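Local coordinates for protein integral membrane indolylacetylinositol arabinosyltransferase EmbB (Mycolicibacterium smegmatis MC2 155, PDB 7BVC) that probably polymerises arabinose into the arabinan of mycobacterial cell-wall arabinogalactan as a membrane arabinosyltransferase, and is captured here with bound ethambutol, at residues L79-C85 and C145-T151; V135-V140 and F161-I167; W241-D247 and G412-P416; L350-V355 and L399-V403; G866-G870 and T879-V883. All coordinates share one frame; numbering follows the deposited sequence.

Contact 1. Residues L79-C85 and C145-T151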
# COMPACT_ATOMS: atom_id res chain seq x y z
N LEU B 79 -40.42 -16.91 -1.42
CA LEU B 79 -41.29 -15.99 -2.13
C LEU B 79 -42.22 -16.81 -3.02
O LEU B 79 -41.76 -17.47 -3.95
CB LEU B 79 -40.48 -14.99 -2.97
CG LEU B 79 -41.21 -13.80 -3.59
CD1 LEU B 79 -40.25 -12.63 -3.73
CD2 LEU B 79 -41.81 -14.14 -4.94
N THR B 80 -43.52 -16.76 -2.73
CA THR B 80 -44.52 -17.49 -3.50
C THR B 80 -45.52 -16.49 -4.05
O THR B 80 -46.17 -15.78 -3.28
CB THR B 80 -45.23 -18.54 -2.65
OG1 THR B 80 -46.23 -17.91 -1.84
CG2 THR B 80 -44.24 -19.25 -1.74
N ALA B 81 -45.66 -16.45 -5.37
CA ALA B 81 -46.59 -15.56 -6.04
C ALA B 81 -47.44 -16.35 -7.02
O ALA B 81 -46.90 -17.12 -7.83
CB ALA B 81 -45.84 -14.44 -6.77
N THR B 82 -48.75 -16.16 -6.95
CA THR B 82 -49.70 -16.81 -7.85
C THR B 82 -50.53 -15.73 -8.52
O THR B 82 -51.40 -15.13 -7.89
CB THR B 82 -50.60 -17.80 -7.11
OG1 THR B 82 -51.68 -17.08 -6.49
CG2 THR B 82 -49.82 -18.55 -6.04
N VAL B 83 -50.26 -15.50 -9.80
CA VAL B 83 -50.92 -14.46 -10.60
C VAL B 83 -51.84 -15.15 -11.59
O VAL B 83 -51.37 -15.95 -12.41
CB VAL B 83 -49.89 -13.58 -11.32
CG1 VAL B 83 -50.59 -12.51 -12.13
CG2 VAL B 83 -48.92 -12.97 -10.32
N PRO B 84 -53.15 -14.90 -11.56
CA PRO B 84 -54.04 -15.52 -12.55
C PRO B 84 -53.74 -15.03 -13.96
O PRO B 84 -53.19 -13.94 -14.16
CB PRO B 84 -55.44 -15.09 -12.09
CG PRO B 84 -55.21 -13.90 -11.20
CD PRO B 84 -53.89 -14.14 -10.54
N CYS B 85 -54.11 -15.85 -14.95
CA CYS B 85 -53.91 -15.50 -16.34
C CYS B 85 -55.04 -14.63 -16.89
O CYS B 85 -55.06 -14.36 -18.10
CB CYS B 85 -53.73 -16.77 -17.18
SG CYS B 85 -52.24 -17.70 -16.75
N CYS B 145 -55.15 -20.81 -20.09
CA CYS B 145 -54.28 -20.54 -18.94
C CYS B 145 -55.09 -20.41 -17.65
O CYS B 145 -56.18 -19.83 -17.66
CB CYS B 145 -53.45 -19.28 -19.18
SG CYS B 145 -51.69 -19.47 -18.82
N GLN B 146 -54.57 -20.94 -16.55
CA GLN B 146 -55.26 -20.86 -15.27
C GLN B 146 -54.54 -19.96 -14.28
O GLN B 146 -55.17 -19.06 -13.70
CB GLN B 146 -55.42 -22.27 -14.67
CG GLN B 146 -56.33 -23.19 -15.46
CD GLN B 146 -56.59 -24.50 -14.74
OE1 GLN B 146 -55.85 -25.47 -14.90
NE2 GLN B 146 -57.65 -24.53 -13.94
N ARG B 147 -53.24 -20.15 -14.08
CA ARG B 147 -52.48 -19.39 -13.10
C ARG B 147 -51.04 -19.26 -13.59
O ARG B 147 -50.68 -19.77 -14.66
CB ARG B 147 -52.51 -20.06 -11.72
CG ARG B 147 -53.85 -20.02 -11.01
CD ARG B 147 -53.83 -20.92 -9.79
NE ARG B 147 -54.25 -22.28 -10.12
CZ ARG B 147 -53.49 -23.36 -9.94
NH1 ARG B 147 -53.96 -24.56 -10.27
NH2 ARG B 147 -52.27 -23.24 -9.44
N ILE B 148 -50.23 -18.55 -12.81
CA ILE B 148 -48.78 -18.47 -12.98
C ILE B 148 -48.18 -18.45 -11.59
O ILE B 148 -48.49 -17.56 -10.79
CB ILE B 148 -48.35 -17.22 -13.77
CG1 ILE B 148 -48.91 -17.24 -15.19
CG2 ILE B 148 -46.84 -17.13 -13.81
CD1 ILE B 148 -48.71 -15.95 -15.94
N GLU B 149 -47.32 -19.42 -11.29
CA GLU B 149 -46.79 -19.62 -9.94
C GLU B 149 -45.28 -19.50 -9.96
O GLU B 149 -44.60 -20.29 -10.62
CB GLU B 149 -47.24 -20.97 -9.39
CG GLU B 149 -48.73 -21.03 -9.10
CD GLU B 149 -49.20 -22.39 -8.65
OE1 GLU B 149 -48.42 -23.36 -8.79
OE2 GLU B 149 -50.34 -22.50 -8.16
N ILE B 150 -44.75 -18.54 -9.20
CA ILE B 150 -43.40 -18.02 -9.43
C ILE B 150 -42.48 -18.35 -8.26
O ILE B 150 -41.70 -17.50 -7.82
CB ILE B 150 -43.45 -16.51 -9.71
CG1 ILE B 150 -44.65 -16.18 -10.59
CG2 ILE B 150 -42.20 -16.06 -10.44
CD1 ILE B 150 -44.81 -14.71 -10.89
N THR B 151 -42.60 -19.57 -7.73
CA THR B 151 -41.98 -19.93 -6.46
C THR B 151 -40.47 -19.68 -6.49
O THR B 151 -39.81 -19.87 -7.51
CB THR B 151 -42.26 -21.40 -6.15
OG1 THR B 151 -43.68 -21.62 -6.13
CG2 THR B 151 -41.70 -21.79 -4.79

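Contact 2. Residues V135-V140 and F161-I167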
# COMPACT_ATOMS: atom_id res chain seq x y z
N VAL B 135 -42.80 -16.62 -22.25
CA VAL B 135 -43.92 -17.22 -22.98
C VAL B 135 -44.48 -16.18 -23.94
O VAL B 135 -44.38 -14.97 -23.70
CB VAL B 135 -45.00 -17.75 -22.00
CG1 VAL B 135 -46.33 -17.96 -22.68
CG2 VAL B 135 -44.54 -19.04 -21.34
N ASN B 136 -45.05 -16.64 -25.05
CA ASN B 136 -45.71 -15.73 -25.97
C ASN B 136 -47.02 -15.20 -25.38
O ASN B 136 -47.72 -15.90 -24.64
CB ASN B 136 -45.98 -16.41 -27.32
CG ASN B 136 -44.71 -16.59 -28.14
OD1 ASN B 136 -43.87 -15.69 -28.20
ND2 ASN B 136 -44.58 -17.74 -28.77
N ARG B 137 -47.35 -13.96 -25.73
CA ARG B 137 -48.40 -13.22 -25.04
C ARG B 137 -49.78 -13.83 -25.29
O ARG B 137 -50.49 -14.21 -24.34
CB ARG B 137 -48.37 -11.76 -25.47
CG ARG B 137 -49.65 -11.00 -25.19
CD ARG B 137 -49.70 -10.52 -23.75
NE ARG B 137 -50.74 -9.52 -23.54
CZ ARG B 137 -50.59 -8.23 -23.80
NH1 ARG B 137 -49.44 -7.78 -24.29
NH2 ARG B 137 -51.59 -7.39 -23.57
N ASP B 138 -50.18 -13.94 -26.56
CA ASP B 138 -51.53 -14.38 -26.88
C ASP B 138 -51.80 -15.83 -26.50
O ASP B 138 -52.96 -16.25 -26.50
CB ASP B 138 -51.82 -14.16 -28.37
CG ASP B 138 -50.73 -14.70 -29.27
OD1 ASP B 138 -50.30 -15.85 -29.08
OD2 ASP B 138 -50.29 -13.96 -30.17
N ARG B 139 -50.76 -16.61 -26.19
CA ARG B 139 -50.99 -17.96 -25.69
C ARG B 139 -51.51 -17.93 -24.26
O ARG B 139 -52.46 -18.65 -23.93
CB ARG B 139 -49.70 -18.78 -25.78
CG ARG B 139 -49.91 -20.27 -25.56
CD ARG B 139 -48.99 -21.08 -26.45
NE ARG B 139 -47.58 -20.74 -26.24
CZ ARG B 139 -46.72 -21.50 -25.57
NH1 ARG B 139 -47.12 -22.66 -25.06
NH2 ARG B 139 -45.47 -21.11 -25.42
N VAL B 140 -50.91 -17.11 -23.40
CA VAL B 140 -51.47 -16.89 -22.07
C VAL B 140 -52.82 -16.19 -22.18
O VAL B 140 -53.75 -16.49 -21.42
CB VAL B 140 -50.49 -16.09 -21.20
CG1 VAL B 140 -51.12 -15.75 -19.86
CG2 VAL B 140 -49.21 -16.87 -20.99
N PHE B 161 -46.87 -22.41 -15.41
CA PHE B 161 -47.90 -21.79 -16.23
C PHE B 161 -49.09 -22.72 -16.34
O PHE B 161 -49.53 -23.05 -17.45
CB PHE B 161 -47.36 -21.46 -17.63
CG PHE B 161 -46.59 -20.18 -17.69
CD1 PHE B 161 -45.24 -20.14 -17.40
CD2 PHE B 161 -47.22 -19.00 -18.06
CE1 PHE B 161 -44.54 -18.95 -17.47
CE2 PHE B 161 -46.53 -17.82 -18.13
CZ PHE B 161 -45.18 -17.79 -17.83
N VAL B 162 -49.62 -23.15 -15.20
CA VAL B 162 -50.61 -24.22 -15.09
C VAL B 162 -51.69 -24.08 -16.15
O VAL B 162 -52.30 -23.01 -16.30
CB VAL B 162 -51.24 -24.24 -13.68
CG1 VAL B 162 -52.07 -25.49 -13.48
CG2 VAL B 162 -50.16 -24.13 -12.62
N GLY B 163 -51.94 -25.16 -16.88
CA GLY B 163 -52.85 -25.16 -18.00
C GLY B 163 -52.18 -25.21 -19.36
O GLY B 163 -52.81 -25.63 -20.33
N LEU B 164 -50.92 -24.78 -19.44
CA LEU B 164 -50.17 -24.75 -20.68
C LEU B 164 -49.18 -25.91 -20.73
O LEU B 164 -48.69 -26.38 -19.70
CB LEU B 164 -49.43 -23.43 -20.84
CG LEU B 164 -50.10 -22.32 -21.65
CD1 LEU B 164 -51.29 -21.75 -20.90
CD2 LEU B 164 -49.10 -21.23 -21.99
N THR B 165 -48.89 -26.35 -21.95
CA THR B 165 -47.83 -27.31 -22.22
C THR B 165 -46.86 -26.72 -23.23
O THR B 165 -47.21 -25.81 -23.99
CB THR B 165 -48.40 -28.64 -22.75
OG1 THR B 165 -49.11 -28.41 -23.97
CG2 THR B 165 -49.34 -29.26 -21.73
N GLN B 166 -45.64 -27.24 -23.24
CA GLN B 166 -44.62 -26.73 -24.14
C GLN B 166 -44.98 -27.04 -25.59
O GLN B 166 -45.65 -28.03 -25.90
CB GLN B 166 -43.25 -27.32 -23.81
CG GLN B 166 -42.83 -27.14 -22.36
CD GLN B 166 -41.34 -26.88 -22.23
OE1 GLN B 166 -40.67 -26.55 -23.20
NE2 GLN B 166 -40.82 -27.04 -21.01
N ILE B 167 -44.52 -26.18 -26.49
CA ILE B 167 -44.77 -26.35 -27.92
C ILE B 167 -43.49 -26.44 -28.74
O ILE B 167 -43.53 -26.93 -29.88
CB ILE B 167 -45.66 -25.22 -28.47
CG1 ILE B 167 -44.99 -23.86 -28.28
CG2 ILE B 167 -47.03 -25.25 -27.80
CD1 ILE B 167 -45.69 -22.73 -29.01

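Contact 3. Residues W241-D247 and G412-P416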
# COMPACT_ATOMS: atom_id res chain seq x y z
N TRP B 241 -11.73 -18.38 48.67
CA TRP B 241 -11.21 -17.34 49.56
C TRP B 241 -11.12 -17.84 50.99
O TRP B 241 -10.12 -17.61 51.69
CB TRP B 241 -12.09 -16.10 49.47
CG TRP B 241 -11.69 -15.00 50.40
CD1 TRP B 241 -10.42 -14.63 50.74
CD2 TRP B 241 -12.56 -14.12 51.12
NE1 TRP B 241 -10.45 -13.58 51.62
CE2 TRP B 241 -11.76 -13.25 51.87
CE3 TRP B 241 -13.95 -14.00 51.20
CZ2 TRP B 241 -12.29 -12.26 52.69
CZ3 TRP B 241 -14.48 -13.01 52.01
CH2 TRP B 241 -13.65 -12.16 52.74
N ARG B 242 -12.17 -18.53 51.46
CA ARG B 242 -12.14 -19.09 52.80
C ARG B 242 -11.02 -20.12 52.95
O ARG B 242 -10.40 -20.21 54.02
CB ARG B 242 -13.50 -19.72 53.13
CG ARG B 242 -13.48 -20.73 54.26
CD ARG B 242 -13.31 -20.06 55.61
NE ARG B 242 -12.92 -21.02 56.64
CZ ARG B 242 -11.70 -21.09 57.17
NH1 ARG B 242 -10.75 -20.26 56.76
NH2 ARG B 242 -11.44 -21.99 58.10
N LEU B 243 -10.75 -20.89 51.90
CA LEU B 243 -9.63 -21.83 51.95
C LEU B 243 -8.29 -21.11 51.98
O LEU B 243 -7.36 -21.55 52.66
CB LEU B 243 -9.70 -22.78 50.75
CG LEU B 243 -10.64 -23.98 50.85
CD1 LEU B 243 -10.37 -24.95 49.71
CD2 LEU B 243 -10.49 -24.66 52.19
N ASP B 244 -8.18 -20.01 51.23
CA ASP B 244 -6.94 -19.24 51.22
C ASP B 244 -6.68 -18.55 52.55
O ASP B 244 -5.52 -18.31 52.91
CB ASP B 244 -6.98 -18.20 50.10
CG ASP B 244 -6.64 -18.78 48.75
OD1 ASP B 244 -6.32 -19.99 48.68
OD2 ASP B 244 -6.69 -18.03 47.75
N ARG B 245 -7.74 -18.25 53.30
CA ARG B 245 -7.58 -17.51 54.55
C ARG B 245 -7.04 -18.38 55.68
O ARG B 245 -7.10 -18.00 56.85
CB ARG B 245 -8.91 -16.89 54.98
CG ARG B 245 -9.15 -15.49 54.45
CD ARG B 245 -10.60 -15.09 54.59
NE ARG B 245 -10.95 -14.75 55.97
CZ ARG B 245 -10.94 -13.51 56.45
NH1 ARG B 245 -10.61 -12.49 55.66
NH2 ARG B 245 -11.27 -13.29 57.71
N LEU B 246 -6.52 -19.57 55.34
CA LEU B 246 -5.98 -20.46 56.36
C LEU B 246 -4.66 -19.95 56.93
O LEU B 246 -4.31 -20.28 58.07
CB LEU B 246 -5.80 -21.86 55.79
CG LEU B 246 -7.05 -22.75 55.75
CD1 LEU B 246 -6.73 -24.08 55.10
CD2 LEU B 246 -7.61 -22.95 57.15
N ASP B 247 -3.91 -19.16 56.16
CA ASP B 247 -2.61 -18.70 56.62
C ASP B 247 -2.70 -17.67 57.75
O ASP B 247 -1.66 -17.27 58.27
CB ASP B 247 -1.81 -18.12 55.45
CG ASP B 247 -2.64 -17.19 54.58
OD1 ASP B 247 -3.81 -16.94 54.93
OD2 ASP B 247 -2.11 -16.72 53.56
N GLY B 412 0.88 -14.66 48.12
CA GLY B 412 0.91 -16.11 48.12
C GLY B 412 -0.45 -16.76 48.21
O GLY B 412 -0.62 -17.75 48.94
N ARG B 413 -1.44 -16.23 47.49
CA ARG B 413 -2.80 -16.75 47.52
C ARG B 413 -3.28 -17.00 46.10
O ARG B 413 -2.63 -16.64 45.12
CB ARG B 413 -3.75 -15.77 48.24
CG ARG B 413 -3.52 -15.67 49.73
CD ARG B 413 -4.55 -14.77 50.39
NE ARG B 413 -4.47 -14.83 51.84
CZ ARG B 413 -5.27 -14.15 52.66
NH1 ARG B 413 -6.22 -13.37 52.16
NH2 ARG B 413 -5.13 -14.26 53.97
N LEU B 414 -4.44 -17.64 45.99
CA LEU B 414 -5.03 -17.98 44.71
C LEU B 414 -6.27 -17.16 44.37
O LEU B 414 -6.74 -17.23 43.23
CB LEU B 414 -5.39 -19.47 44.65
CG LEU B 414 -4.28 -20.43 44.26
CD1 LEU B 414 -4.67 -21.85 44.60
CD2 LEU B 414 -3.96 -20.30 42.79
N THR B 415 -6.81 -16.39 45.32
CA THR B 415 -8.04 -15.65 45.02
C THR B 415 -7.80 -14.51 44.04
O THR B 415 -8.59 -14.37 43.09
CB THR B 415 -8.67 -15.15 46.33
OG1 THR B 415 -8.94 -16.28 47.18
CG2 THR B 415 -9.97 -14.43 46.04
N PRO B 416 -6.77 -13.67 44.18
CA PRO B 416 -6.48 -12.71 43.10
C PRO B 416 -6.13 -13.38 41.79
O PRO B 416 -6.50 -12.87 40.73
CB PRO B 416 -5.31 -11.88 43.66
CG PRO B 416 -4.79 -12.64 44.81
CD PRO B 416 -5.94 -13.40 45.37

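Contact 4. Residues L350-V355 and L399-V403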
# COMPACT_ATOMS: atom_id res chain seq x y z
N LEU B 350 -3.24 3.08 38.99
CA LEU B 350 -2.57 1.78 39.08
C LEU B 350 -1.11 1.89 38.67
O LEU B 350 -0.22 1.41 39.38
CB LEU B 350 -3.30 0.75 38.21
CG LEU B 350 -4.68 0.32 38.71
CD1 LEU B 350 -5.24 -0.79 37.85
CD2 LEU B 350 -4.61 -0.11 40.16
N LEU B 351 -0.83 2.53 37.54
CA LEU B 351 0.54 2.64 37.05
C LEU B 351 1.43 3.37 38.04
O LEU B 351 2.62 3.06 38.15
CB LEU B 351 0.54 3.34 35.69
CG LEU B 351 1.88 3.43 34.96
CD1 LEU B 351 2.27 2.06 34.46
CD2 LEU B 351 1.79 4.41 33.82
N SER B 352 0.88 4.33 38.77
CA SER B 352 1.71 5.11 39.68
C SER B 352 1.86 4.47 41.05
O SER B 352 2.88 4.69 41.71
CB SER B 352 1.13 6.52 39.84
OG SER B 352 -0.09 6.49 40.56
N ARG B 353 0.89 3.68 41.51
CA ARG B 353 0.94 3.18 42.88
C ARG B 353 0.96 1.67 43.01
O ARG B 353 0.92 1.17 44.14
CB ARG B 353 -0.23 3.75 43.68
CG ARG B 353 0.03 5.15 44.19
CD ARG B 353 -1.24 5.98 44.24
NE ARG B 353 -0.95 7.37 44.59
CZ ARG B 353 -0.58 8.29 43.71
NH1 ARG B 353 -0.45 7.98 42.43
NH2 ARG B 353 -0.33 9.53 44.11
N GLU B 354 1.02 0.92 41.92
CA GLU B 354 1.13 -0.53 42.03
C GLU B 354 2.24 -1.12 41.17
O GLU B 354 2.87 -2.09 41.58
CB GLU B 354 -0.21 -1.19 41.65
CG GLU B 354 -1.36 -0.85 42.57
CD GLU B 354 -1.18 -1.41 43.97
OE1 GLU B 354 -0.64 -2.53 44.09
OE2 GLU B 354 -1.57 -0.74 44.94
N VAL B 355 2.49 -0.55 40.00
CA VAL B 355 3.44 -1.13 39.06
C VAL B 355 4.85 -0.58 39.26
O VAL B 355 5.83 -1.32 39.17
CB VAL B 355 2.95 -0.91 37.62
CG1 VAL B 355 3.96 -1.44 36.62
CG2 VAL B 355 1.60 -1.57 37.41
N LEU B 399 -4.12 -4.12 32.41
CA LEU B 399 -3.34 -3.63 33.55
C LEU B 399 -3.86 -4.19 34.86
O LEU B 399 -3.07 -4.54 35.75
CB LEU B 399 -3.36 -2.10 33.57
CG LEU B 399 -2.34 -1.42 34.50
CD1 LEU B 399 -0.93 -1.62 33.98
CD2 LEU B 399 -2.66 0.06 34.63
N ILE B 400 -5.19 -4.28 35.01
CA ILE B 400 -5.77 -4.85 36.22
C ILE B 400 -5.38 -6.32 36.36
O ILE B 400 -5.12 -6.81 37.47
CB ILE B 400 -7.30 -4.67 36.22
CG1 ILE B 400 -7.66 -3.19 36.31
CG2 ILE B 400 -7.93 -5.42 37.38
CD1 ILE B 400 -9.14 -2.93 36.20
N THR B 401 -5.32 -7.05 35.24
CA THR B 401 -4.92 -8.45 35.29
C THR B 401 -3.49 -8.59 35.82
O THR B 401 -3.21 -9.42 36.69
CB THR B 401 -5.04 -9.08 33.91
OG1 THR B 401 -6.40 -9.00 33.47
CG2 THR B 401 -4.62 -10.54 33.95
N TYR B 402 -2.57 -7.77 35.29
CA TYR B 402 -1.19 -7.79 35.76
C TYR B 402 -1.11 -7.44 37.24
O TYR B 402 -0.37 -8.08 38.00
CB TYR B 402 -0.35 -6.84 34.92
CG TYR B 402 1.06 -6.60 35.44
CD1 TYR B 402 2.08 -7.49 35.16
CD2 TYR B 402 1.36 -5.47 36.18
CE1 TYR B 402 3.36 -7.28 35.61
CE2 TYR B 402 2.64 -5.25 36.64
CZ TYR B 402 3.64 -6.15 36.36
OH TYR B 402 4.92 -5.94 36.82
N VAL B 403 -1.85 -6.41 37.67
CA VAL B 403 -1.81 -6.01 39.07
C VAL B 403 -2.31 -7.13 39.97
O VAL B 403 -1.73 -7.41 41.03
CB VAL B 403 -2.62 -4.71 39.27
CG1 VAL B 403 -2.81 -4.42 40.75
CG2 VAL B 403 -1.92 -3.55 38.59

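Contact 5. Residues G866-G870 and T879-V883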
# COMPACT_ATOMS: atom_id res chain seq x y z
N GLY B 866 -14.64 23.89 -15.00
CA GLY B 866 -13.45 24.09 -15.79
C GLY B 866 -12.15 23.78 -15.07
O GLY B 866 -12.00 22.72 -14.46
N THR B 867 -11.20 24.70 -15.16
CA THR B 867 -9.89 24.59 -14.52
C THR B 867 -9.57 25.88 -13.76
O THR B 867 -8.47 26.43 -13.83
CB THR B 867 -8.82 24.24 -15.57
OG1 THR B 867 -7.57 23.96 -14.92
CG2 THR B 867 -8.65 25.36 -16.60
N ILE B 868 -10.55 26.34 -12.98
CA ILE B 868 -10.45 27.62 -12.30
C ILE B 868 -9.27 27.61 -11.33
O ILE B 868 -8.86 26.57 -10.81
CB ILE B 868 -11.76 27.92 -11.56
CG1 ILE B 868 -12.96 27.68 -12.48
CG2 ILE B 868 -11.79 29.35 -11.06
CD1 ILE B 868 -12.95 28.54 -13.70
N THR B 869 -8.71 28.80 -11.08
CA THR B 869 -7.72 29.01 -10.03
C THR B 869 -8.36 29.76 -8.88
O THR B 869 -9.20 30.64 -9.09
CB THR B 869 -6.49 29.77 -10.56
OG1 THR B 869 -5.50 29.86 -9.53
CG2 THR B 869 -6.87 31.17 -11.02
N GLY B 870 -7.99 29.39 -7.66
CA GLY B 870 -8.61 30.00 -6.50
C GLY B 870 -7.95 29.55 -5.22
O GLY B 870 -6.98 28.78 -5.23
N THR B 879 -3.27 26.68 -9.46
CA THR B 879 -3.31 27.60 -10.58
C THR B 879 -4.19 27.07 -11.71
O THR B 879 -4.68 25.93 -11.68
CB THR B 879 -1.90 27.88 -11.10
OG1 THR B 879 -1.31 26.66 -11.56
CG2 THR B 879 -1.04 28.48 -9.99
N GLY B 880 -4.39 27.91 -12.71
CA GLY B 880 -5.28 27.61 -13.81
C GLY B 880 -5.86 28.90 -14.35
O GLY B 880 -5.48 30.00 -13.94
N GLN B 881 -6.80 28.75 -15.28
CA GLN B 881 -7.46 29.90 -15.88
C GLN B 881 -8.28 30.64 -14.83
O GLN B 881 -8.60 30.11 -13.76
CB GLN B 881 -8.32 29.47 -17.06
CG GLN B 881 -7.61 28.53 -18.01
CD GLN B 881 -6.21 28.99 -18.37
OE1 GLN B 881 -6.01 30.14 -18.75
NE2 GLN B 881 -5.24 28.10 -18.23
N THR B 882 -8.64 31.89 -15.14
CA THR B 882 -9.12 32.81 -14.11
C THR B 882 -10.59 33.14 -14.30
O THR B 882 -11.05 33.35 -15.42
CB THR B 882 -8.30 34.10 -14.10
OG1 THR B 882 -8.47 34.79 -15.34
CG2 THR B 882 -6.83 33.80 -13.89
N VAL B 883 -11.31 33.19 -13.18
CA VAL B 883 -12.64 33.79 -13.10
C VAL B 883 -12.66 34.63 -11.83
O VAL B 883 -12.49 34.09 -10.73
CB VAL B 883 -13.76 32.74 -13.07
CG1 VAL B 883 -15.10 33.41 -12.84
CG2 VAL B 883 -13.78 31.94 -14.36

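Contact 1. Residues L79-C85 and C145-T151
With its SG beside the backbone N (chi1 -65°), C85 turns its sulfur onto C145, whose own chi1 of -132° swings SG to meet it. This pair forms a disulfide, although the model leaves the SG atoms of C85 and C145 2.8 Å apart, longer than a covalent S-S bond, so its fine geometry should not be pressed. The C85 sulfur also lies 3.7 Å from I148 CG1. From there the chains run antiparallel. V83 N donates to I148 O at 2.9 Å, nearly straight at 163°, and I150 N donates to A81 O at 2.9 Å; both donors lie in the carbonyl plane. T82 and E149 form a non-hydrogen-bonded pair, their side chains side by side, with T82 CG2 4.1 Å from E149 CG. On that face R147 and E149 pair as opposite charges; on the other, V83 and I150 pack against F99. Backbone bonds thus set the strand pairing, and the disulfide adds a covalent tie at its end.

Contact 2. Residues V135-V140 and F161-I167
R139 reaches across to L164, T165 and I167. Its CB points toward the loop 161-167, and CG, the next atom out, lies 3.8 Å from L164 CD2. The chain then bends at chi2 and chi3 (144° and 57°), which lays the guanidinium between two aliphatic side chains: L164 CD2 lies over one face, offset toward NH1, and I167 CD1 sits over the centre of the other, 3.8 Å from R139 CZ. NE is also close to I167 CD1. At the tip, NH1 has T165 O at the edge of the group, 3.3 Å away, and I167 CG2 nearby. Deeper in, V135 CG2 stands over the middle of the F161 ring in a CH-pi contact, 3.8 Å from the ring centroid and only 13° off its normal. V140 CG2 approaches the same ring at 4.0 Å from F161 CE2, the two side chains crossing at about a right angle. The second segment is shaped by a tight bend: L164 N bonds to F161 O, closing a type II beta turn with G163 at its third position, in a loop of the concanavalin-like domain that lies against helix 137-140.

Contact 3. Residues W241-D247 and G412-P416
D244 and D247 take hold of the segment 412-416 at two separate points. One carboxylate oxygen, D244 OD2, accepts two bonds: from L414 N at 2.9 Å and from T415 OG1, also at 2.9 Å. The two donors stand well out of the carboxylate plane, on opposite faces, so the oxygen is gripped from both sides. T415 OG1 lies beside its own backbone N (chi1 -58°), which carries the hydroxyl back over helix 231-244, 3.5 Å from W241 CA. The second point is a salt bridge. R413 runs out fully extended from CG to NE, and its NH2 meets D247 OD1 on the syn side at 3.1 Å; a weak bond from R413 NE to D247 OD2 supports it, with the carboxylate and guanidinium planes 36° apart. R245 CA lies over one face of the guanidinium.

In the next shell, R413 NH2 also donates to R249 O, while R455 of helix 446-455 touches D244, D247 and R413. V452 and L464 back the L414 side chain. Two acids thus face two arginines where helix 231-244 ends and helix 415-428 begins. That setting, and the nearby amino end of helix 415-428, would probably favour the charged form of D244.

Contact 4. Residues L350-V355 and L399-V403
L350 and V355 pack against L399, I400 and V403 where two helices of the GT-C-type membrane domain run almost parallel: the short axes of 350-355 and 399-403 pass 11.0 Å apart with only 12° between their directions. No hydrogen bond joins them, and the contact is made by apolar branches. L350 spreads along the other helix, its CB 3.7 Å from L399 CD2 and its CD1 3.7 Å from I400 CG1; holding CG beside its own backbone N (chi1 -70°) lets it straddle both partners. V403 CG2 then fits near both E354 CB and V355 CG2, 4.2 Å from the latter. A591 and A587 of helix 586-599 close over L351, V355 and L399.

The polar groups of 350-355 are used in other directions. E354 contributes only its aliphatic stem here, while its carboxylate forms a salt bridge with R258 and accepts a hydrogen bond from W259 NE1, a residue of the 4'-phosphopantetheine pocket. R353 likewise pairs with D266. The helix widens into a pi-type turn at 351-355, with V355 still turned toward 399-403. There the valine meets an aromatic edge: V355 CG2 lies near the plane of the Y402 ring, 3.9 Å from CE2.

Contact 5. Residues G866-G870 and T879-V883
T867 sets its methyl CG2 across Q881 CG, 3.6 Å away. Q881 bends at chi2 (-47°), and its OE1 is then taken up by L937 N, while the side chain also touches D936 and S938, two of the calcium ligands. The backbones are joined next: T869 N donates to Q881 O at 3.0 Å, nearly along the C=O axis, though the N-H itself is bent to 132°. The T869 side chain leans over the second segment, with OG1 3.3 Å from T879 CA and CG2 3.9 Å from T882 CG2; its hydroxyl bonds to T878 O. On the inner side I868 CD1 meets V883 CG2 at 3.6 Å, among I945, V947, L916 and V932. Strand 860-866 belongs to one four-stranded antiparallel sheet and strand 882-889 to another, so this loop carries the chain across between sheets, as in the beta sandwich of galactose-binding-like domains, beside the calcium site.

From the N terminus, contact 1 opens at 79-85 and closes at 145-151. Before it closes, contact 2 has opened at 135-140, and it ends at 161-167, so the two cross. They also touch, with Q146 N probably bonded to V162 O and I148 against F161, making one unit of the concanavalin-like domain. Contact 3 then closes a long loop, about half of it helix, from 241-247 to 412-416. Contact 4 nests inside it, their centres 21 Å apart, and both tie together helices of the membrane part. Contact 5 comes last, a short loop of eight residues in the C-terminal domain, with its centre about 60 Å from that of contact 4.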